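Local coordinates for single-stranded DNA-binding protein DdrB (Deinococcus radiodurans, PDB 4NOE) that binds single-stranded DNA and probably anneals complementary strands as part of the DNA damage response of this bacterium, at residues Arg87-Glu92 with Lys106-Ala111. Numbering follows the deposited sequence.
Sequences RRRELE and KYSRGA. With nucleotides of chain F.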
ATOM      1  N   ARG E  87      14.620 -21.678 -14.426  1.00 16.10           N
ATOM      2  CA  ARG E  87      15.480 -22.770 -13.946  1.00 22.89           C
ATOM      3  C   ARG E  87      14.702 -23.999 -13.499  1.00 20.41           C
ATOM      4  O   ARG E  87      13.648 -23.884 -12.854  1.00 16.17           O
ATOM      5  CB  ARG E  87      16.338 -22.311 -12.769  1.00 28.33           C
ATOM      6  CG  ARG E  87      17.584 -21.561 -13.172  1.00 35.84           C
ATOM      7  CD  ARG E  87      18.652 -21.581 -12.095  1.00 44.80           C
ATOM      8  NE  ARG E  87      19.815 -20.825 -12.544  1.00 56.56           N
ATOM      9  CZ  ARG E  87      19.927 -19.503 -12.449  1.00 59.83           C
ATOM     10  NH1 ARG E  87      21.018 -18.895 -12.892  1.00 63.09           N
ATOM     11  NH2 ARG E  87      18.950 -18.787 -11.908  1.00 56.69           N
ATOM     12  N   ARG E  88      15.233 -25.172 -13.826  1.00 15.97           N
ATOM     13  CA  ARG E  88      14.683 -26.433 -13.335  1.00 15.82           C
ATOM     14  C   ARG E  88      15.105 -26.614 -11.870  1.00 20.54           C
ATOM     15  O   ARG E  88      16.289 -26.567 -11.554  1.00 24.57           O
ATOM     16  CB  ARG E  88      15.217 -27.582 -14.188  1.00 17.73           C
ATOM     17  CG  ARG E  88      14.677 -28.959 -13.834  1.00 22.58           C
ATOM     18  CD  ARG E  88      15.255 -30.015 -14.787  1.00 24.52           C
ATOM     19  NE  ARG E  88      14.664 -31.336 -14.562  1.00 25.64           N
ATOM     20  CZ  ARG E  88      15.072 -32.184 -13.617  1.00 28.79           C
ATOM     21  NH1 ARG E  88      16.073 -31.847 -12.800  1.00 19.12           N
ATOM     22  NH2 ARG E  88      14.474 -33.362 -13.487  1.00 26.94           N
ATOM     23  N   ARG E  89      14.146 -26.800 -10.973  1.00 18.52           N
ATOM     24  CA  ARG E  89      14.463 -26.959  -9.555  1.00 13.11           C
ATOM     25  C   ARG E  89      13.877 -28.254  -9.000  1.00 15.85           C
ATOM     26  O   ARG E  89      12.684 -28.527  -9.143  1.00 19.78           O
ATOM     27  CB  ARG E  89      13.946 -25.743  -8.759  1.00 18.80           C
ATOM     28  CG  ARG E  89      14.386 -24.405  -9.389  1.00 20.62           C
ATOM     29  CD  ARG E  89      13.933 -23.203  -8.601  1.00 24.23           C
ATOM     30  NE  ARG E  89      14.087 -21.955  -9.353  1.00 21.52           N
ATOM     31  CZ  ARG E  89      15.192 -21.218  -9.375  1.00 23.89           C
ATOM     32  NH1 ARG E  89      16.271 -21.595  -8.685  1.00 19.74           N
ATOM     33  NH2 ARG E  89      15.218 -20.104 -10.093  1.00 23.95           N
ATOM     34  N   GLU E  90      14.728 -29.058  -8.373  1.00 13.20           N
ATOM     35  CA  GLU E  90      14.287 -30.322  -7.809  1.00 16.64           C
ATOM     36  C   GLU E  90      13.927 -30.109  -6.351  1.00 20.07           C
ATOM     37  O   GLU E  90      14.773 -29.730  -5.542  1.00 25.76           O
ATOM     38  CB  GLU E  90      15.388 -31.381  -7.962  1.00 22.81           C
ATOM     39  CG  GLU E  90      15.637 -31.770  -9.419  1.00 31.93           C
ATOM     40  CD  GLU E  90      16.790 -32.747  -9.613  1.00 33.35           C
ATOM     41  OE1 GLU E  90      17.611 -32.908  -8.688  1.00 34.15           O
ATOM     42  OE2 GLU E  90      16.886 -33.346 -10.708  1.00 35.93           O
ATOM     43  N   LEU E  91      12.664 -30.339  -6.018  1.00 19.85           N
ATOM     44  CA  LEU E  91      12.204 -30.162  -4.646  1.00 23.27           C
ATOM     45  C   LEU E  91      11.929 -31.526  -4.016  1.00 25.87           C
ATOM     46  O   LEU E  91      10.965 -32.208  -4.380  1.00 28.96           O
ATOM     47  CB  LEU E  91      10.938 -29.304  -4.619  1.00 19.50           C
ATOM     48  CG  LEU E  91      10.916 -28.026  -5.471  1.00 23.42           C
ATOM     49  CD1 LEU E  91       9.585 -27.293  -5.329  1.00 18.74           C
ATOM     50  CD2 LEU E  91      12.060 -27.101  -5.106  1.00 21.69           C
ATOM     51  N   GLU E  92      12.778 -31.922  -3.074  1.00 31.17           N
ATOM     52  CA  GLU E  92      12.688 -33.247  -2.465  1.00 31.08           C
ATOM     53  C   GLU E  92      11.462 -33.388  -1.573  1.00 31.97           C
ATOM     54  O   GLU E  92      11.064 -32.445  -0.890  1.00 28.22           O
ATOM     55  CB  GLU E  92      13.949 -33.555  -1.652  1.00 29.99           C
ATOM     56  N   LYS E 106      10.144 -27.952 -10.177  1.00 17.22           N
ATOM     57  CA  LYS E 106       9.561 -26.640 -10.410  1.00 13.88           C
ATOM     58  C   LYS E 106      10.423 -25.861 -11.394  1.00 19.42           C
ATOM     59  O   LYS E 106      11.650 -25.912 -11.333  1.00 18.43           O
ATOM     60  CB  LYS E 106       9.431 -25.874  -9.084  1.00 19.53           C
ATOM     61  CG  LYS E 106       8.716 -24.541  -9.212  1.00 18.94           C
ATOM     62  CD  LYS E 106       8.347 -23.911  -7.860  1.00 23.88           C
ATOM     63  CE  LYS E 106       7.580 -22.610  -8.123  1.00 27.92           C
ATOM     64  NZ  LYS E 106       7.196 -21.805  -6.922  1.00 28.30           N
ATOM     65  N   TYR E 107       9.766 -25.166 -12.315  1.00 15.57           N
ATOM     66  CA  TYR E 107      10.436 -24.269 -13.236  1.00 12.46           C
ATOM     67  C   TYR E 107      10.050 -22.856 -12.857  1.00 13.12           C
ATOM     68  O   TYR E 107       8.869 -22.472 -12.952  1.00 16.78           O
ATOM     69  CB  TYR E 107      10.039 -24.584 -14.689  1.00  7.57           C
ATOM     70  CG  TYR E 107      10.679 -25.860 -15.175  1.00 17.58           C
ATOM     71  CD1 TYR E 107      10.149 -27.104 -14.831  1.00 13.03           C
ATOM     72  CD2 TYR E 107      11.829 -25.828 -15.948  1.00 19.57           C
ATOM     73  CE1 TYR E 107      10.742 -28.275 -15.265  1.00 16.74           C
ATOM     74  CE2 TYR E 107      12.430 -27.002 -16.389  1.00 17.50           C
ATOM     75  CZ  TYR E 107      11.888 -28.214 -16.038  1.00 16.61           C
ATOM     76  OH  TYR E 107      12.484 -29.373 -16.475  1.00 22.33           O
ATOM     77  N   SER E 108      11.044 -22.092 -12.409  1.00  7.35           N
ATOM     78  CA  SER E 108      10.825 -20.721 -11.945  1.00 19.00           C
ATOM     79  C   SER E 108      12.065 -19.857 -12.134  1.00 12.83           C
ATOM     80  O   SER E 108      13.188 -20.369 -12.234  1.00 15.80           O
ATOM     81  CB  SER E 108      10.447 -20.716 -10.457  1.00 14.81           C
ATOM     82  OG  SER E 108      11.556 -21.126  -9.661  1.00 17.27           O
ATOM     83  N   ARG E 109      11.854 -18.544 -12.147  1.00  7.40           N
ATOM     84  CA  ARG E 109      12.934 -17.569 -12.254  1.00  7.63           C
ATOM     85  C   ARG E 109      12.759 -16.484 -11.197  1.00 17.34           C
ATOM     86  O   ARG E 109      11.676 -16.328 -10.601  1.00 12.87           O
ATOM     87  CB  ARG E 109      12.904 -16.910 -13.632  1.00  7.29           C
ATOM     88  CG  ARG E 109      11.605 -16.143 -13.888  1.00  8.74           C
ATOM     89  CD  ARG E 109      11.510 -15.590 -15.318  1.00  7.07           C
ATOM     90  NE  ARG E 109      10.183 -15.011 -15.586  1.00 10.46           N
ATOM     91  CZ  ARG E 109       9.814 -13.783 -15.218  1.00 12.74           C
ATOM     92  NH1 ARG E 109      10.655 -12.988 -14.556  1.00 10.66           N
ATOM     93  NH2 ARG E 109       8.603 -13.350 -15.497  1.00 10.37           N
ATOM     94  N   GLY E 110      13.822 -15.724 -10.963  1.00 11.39           N
ATOM     95  CA  GLY E 110      13.732 -14.588 -10.072  1.00 11.52           C
ATOM     96  C   GLY E 110      12.875 -13.506 -10.702  1.00 14.71           C
ATOM     97  O   GLY E 110      12.867 -13.341 -11.926  1.00 18.33           O
ATOM     98  N   ALA E 111      12.138 -12.774  -9.874  1.00 15.06           N
ATOM     99  CA  ALA E 111      11.309 -11.677 -10.367  1.00 20.87           C
ATOM    100  C   ALA E 111      12.203 -10.596 -10.954  1.00 20.60           C
ATOM    101  O   ALA E 111      13.316 -10.370 -10.469  1.00 17.17           O
ATOM    102  CB  ALA E 111      10.466 -11.105  -9.246  1.00 17.07           C
TER
ATOM    103  P    DT F  26      13.126 -24.016  -0.504  1.00 32.16           P
ATOM    104  OP1  DT F  26      14.029 -24.982   0.015  1.00 30.06           O
ATOM    105  OP2  DT F  26      13.003 -22.759   0.141  1.00 31.18           O
ATOM    106  O5'  DT F  26      13.433 -23.699  -2.022  1.00 38.67           O
ATOM    107  C5'  DT F  26      13.929 -24.655  -2.954  1.00 20.01           C
ATOM    108  C4'  DT F  26      14.057 -24.046  -4.328  1.00 20.07           C
ATOM    109  O4'  DT F  26      12.788 -23.508  -4.755  1.00 19.65           O
ATOM    110  C3'  DT F  26      15.059 -22.902  -4.430  1.00 20.64           C
ATOM    111  O3'  DT F  26      15.796 -22.943  -5.643  1.00 33.40           O
ATOM    112  C2'  DT F  26      14.171 -21.681  -4.504  1.00 20.40           C
ATOM    113  C1'  DT F  26      12.972 -22.215  -5.257  1.00 26.22           C
ATOM    114  N1   DT F  26      11.714 -21.497  -5.062  1.00 24.30           N
ATOM    115  C2   DT F  26      10.841 -21.331  -6.110  1.00 19.59           C
ATOM    116  O2   DT F  26      11.081 -21.697  -7.238  1.00 21.94           O
ATOM    117  N3   DT F  26       9.666 -20.720  -5.778  1.00 18.99           N
ATOM    118  C4   DT F  26       9.290 -20.257  -4.539  1.00 22.37           C
ATOM    119  O4   DT F  26       8.203 -19.738  -4.386  1.00 22.42           O
ATOM    120  C5   DT F  26      10.240 -20.492  -3.483  1.00 24.67           C
ATOM    121  C7   DT F  26       9.904 -20.050  -2.097  1.00 44.46           C
ATOM    122  C6   DT F  26      11.387 -21.090  -3.793  1.00 23.50           C
ATOM    123  P    DC F  28      18.641 -18.646  -8.661  1.00 39.21           P
ATOM    124  OP1  DC F  28      17.935 -18.913  -9.876  1.00 39.33           O
ATOM    125  OP2  DC F  28      20.061 -18.733  -8.695  1.00 42.90           O
ATOM    126  O5'  DC F  28      18.278 -17.198  -8.133  1.00 34.08           O
ATOM    127  C5'  DC F  28      17.000 -16.630  -8.321  1.00 27.23           C
ATOM    128  C4'  DC F  28      17.071 -15.139  -8.129  1.00 34.98           C
ATOM    129  O4'  DC F  28      17.561 -14.848  -6.815  1.00 34.53           O
ATOM    130  C3'  DC F  28      18.014 -14.430  -9.081  1.00 44.56           C
ATOM    131  O3'  DC F  28      17.205 -14.066 -10.178  1.00 56.01           O
ATOM    132  C2'  DC F  28      18.491 -13.242  -8.269  1.00 43.39           C
ATOM    133  C1'  DC F  28      18.343 -13.680  -6.816  1.00 39.03           C
ATOM    134  N1   DC F  28      19.584 -13.989  -6.093  1.00 46.99           N
ATOM    135  C2   DC F  28      19.806 -13.407  -4.842  1.00 51.83           C
ATOM    136  O2   DC F  28      18.984 -12.600  -4.404  1.00 52.40           O
ATOM    137  N3   DC F  28      20.922 -13.724  -4.155  1.00 52.27           N
ATOM    138  C4   DC F  28      21.784 -14.606  -4.659  1.00 55.16           C
ATOM    139  N4   DC F  28      22.871 -14.887  -3.948  1.00 59.99           N
ATOM    140  C5   DC F  28      21.570 -15.233  -5.917  1.00 50.37           C
ATOM    141  C6   DC F  28      20.464 -14.905  -6.590  1.00 50.55           C
ATOM    142  P    DG F  27      17.005 -23.879  -5.874  1.00 31.77           P
ATOM    143  OP1  DG F  27      16.993 -24.290  -7.223  1.00 36.21           O
ATOM    144  OP2  DG F  27      17.082 -24.831  -4.827  1.00 35.15           O
ATOM    145  O5'  DG F  27      18.250 -22.926  -6.038  1.00 38.88           O
ATOM    146  C5'  DG F  27      18.673 -21.954  -5.104  1.00 32.71           C
ATOM    147  C4'  DG F  27      17.952 -20.648  -5.312  1.00 35.69           C
ATOM    148  O4'  DG F  27      17.866 -20.052  -4.008  1.00 45.62           O
ATOM    149  C3'  DG F  27      18.617 -19.601  -6.203  1.00 39.60           C
ATOM    150  O3'  DG F  27      18.095 -19.592  -7.533  1.00 41.46           O
ATOM    151  C2'  DG F  27      18.203 -18.313  -5.531  1.00 44.49           C
ATOM    152  C1'  DG F  27      18.241 -18.703  -4.065  1.00 46.63           C
ATOM    153  N9   DG F  27      19.584 -18.596  -3.534  1.00 53.00           N
ATOM    154  C8   DG F  27      20.743 -18.899  -4.201  1.00 52.32           C
ATOM    155  N7   DG F  27      21.814 -18.647  -3.506  1.00 54.08           N
ATOM    156  C5   DG F  27      21.333 -18.114  -2.322  1.00 58.78           C
ATOM    157  C6   DG F  27      22.021 -17.663  -1.182  1.00 67.53           C
ATOM    158  O6   DG F  27      23.235 -17.634  -0.982  1.00 78.76           O
ATOM    159  N1   DG F  27      21.148 -17.235  -0.196  1.00 66.18           N
ATOM    160  C2   DG F  27      19.785 -17.218  -0.302  1.00 63.49           C
ATOM    161  N2   DG F  27      19.119 -16.742   0.762  1.00 70.62           N
ATOM    162  N3   DG F  27      19.125 -17.642  -1.359  1.00 51.93           N
ATOM    163  C4   DG F  27      19.957 -18.077  -2.324  1.00 53.09           C
TER
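With CG of Arg-89 anti to its carbonyl carbon (chi1 -50°), the chain extended from there to NE, and OG of Ser-108 set between its backbone N and carbonyl carbon (chi1 68°), NE and the hydroxyl meet on the DNA-facing side of two antiparallel strands. Arg-89 grips Ser-108 side-on: NE donates to OG at 2.7 Å, and NH2 to the Ser-108 carbonyl O at 3.0 Å. That same oxygen takes the backbone N-H of Arg-87 from the opposite face of its plane. CB of Arg-87 lies over one face of the Arg-89 guanidinium, toward its rim. Held this way, Arg-89 turns NH1 to the backbone of chain F, donating to O3' of DG27 at 2.9 Å and to its OP1 at 3.1 Å. The Ser-108 hydroxyl donates a hydrogen bond to O2 of DT26; the extended Lys-106 salt-bridges Glu-121 through NZ, which lies beside the base, 2.9 Å from DT26 N3. An alanine in place of Arg-89 would probably leave the DG27 phosphate without this cationic mate and Ser-108 OG without the donor that orients it. On the reverse side, CA of Arg-88 sits over the Tyr-107 ring, 4.1 Å from its centroid, a CH-pi contact. CD of Arg-88 passes Tyr-107 OH at 3.3 Å, the guanidinium and ring planes 81° apart, and NH1 reaches Glu-90 OE2 at 2.7 Å; Glu-57 binds Arg-88 NE and Tyr-107 OH. Backbone hydrogen bonds join Arg-87 to Ser-108 and Arg-89 to Lys-106, making this an antiparallel strand pair, 84-91 with 104-110, whose one face forms part of the single-stranded DNA-binding surface.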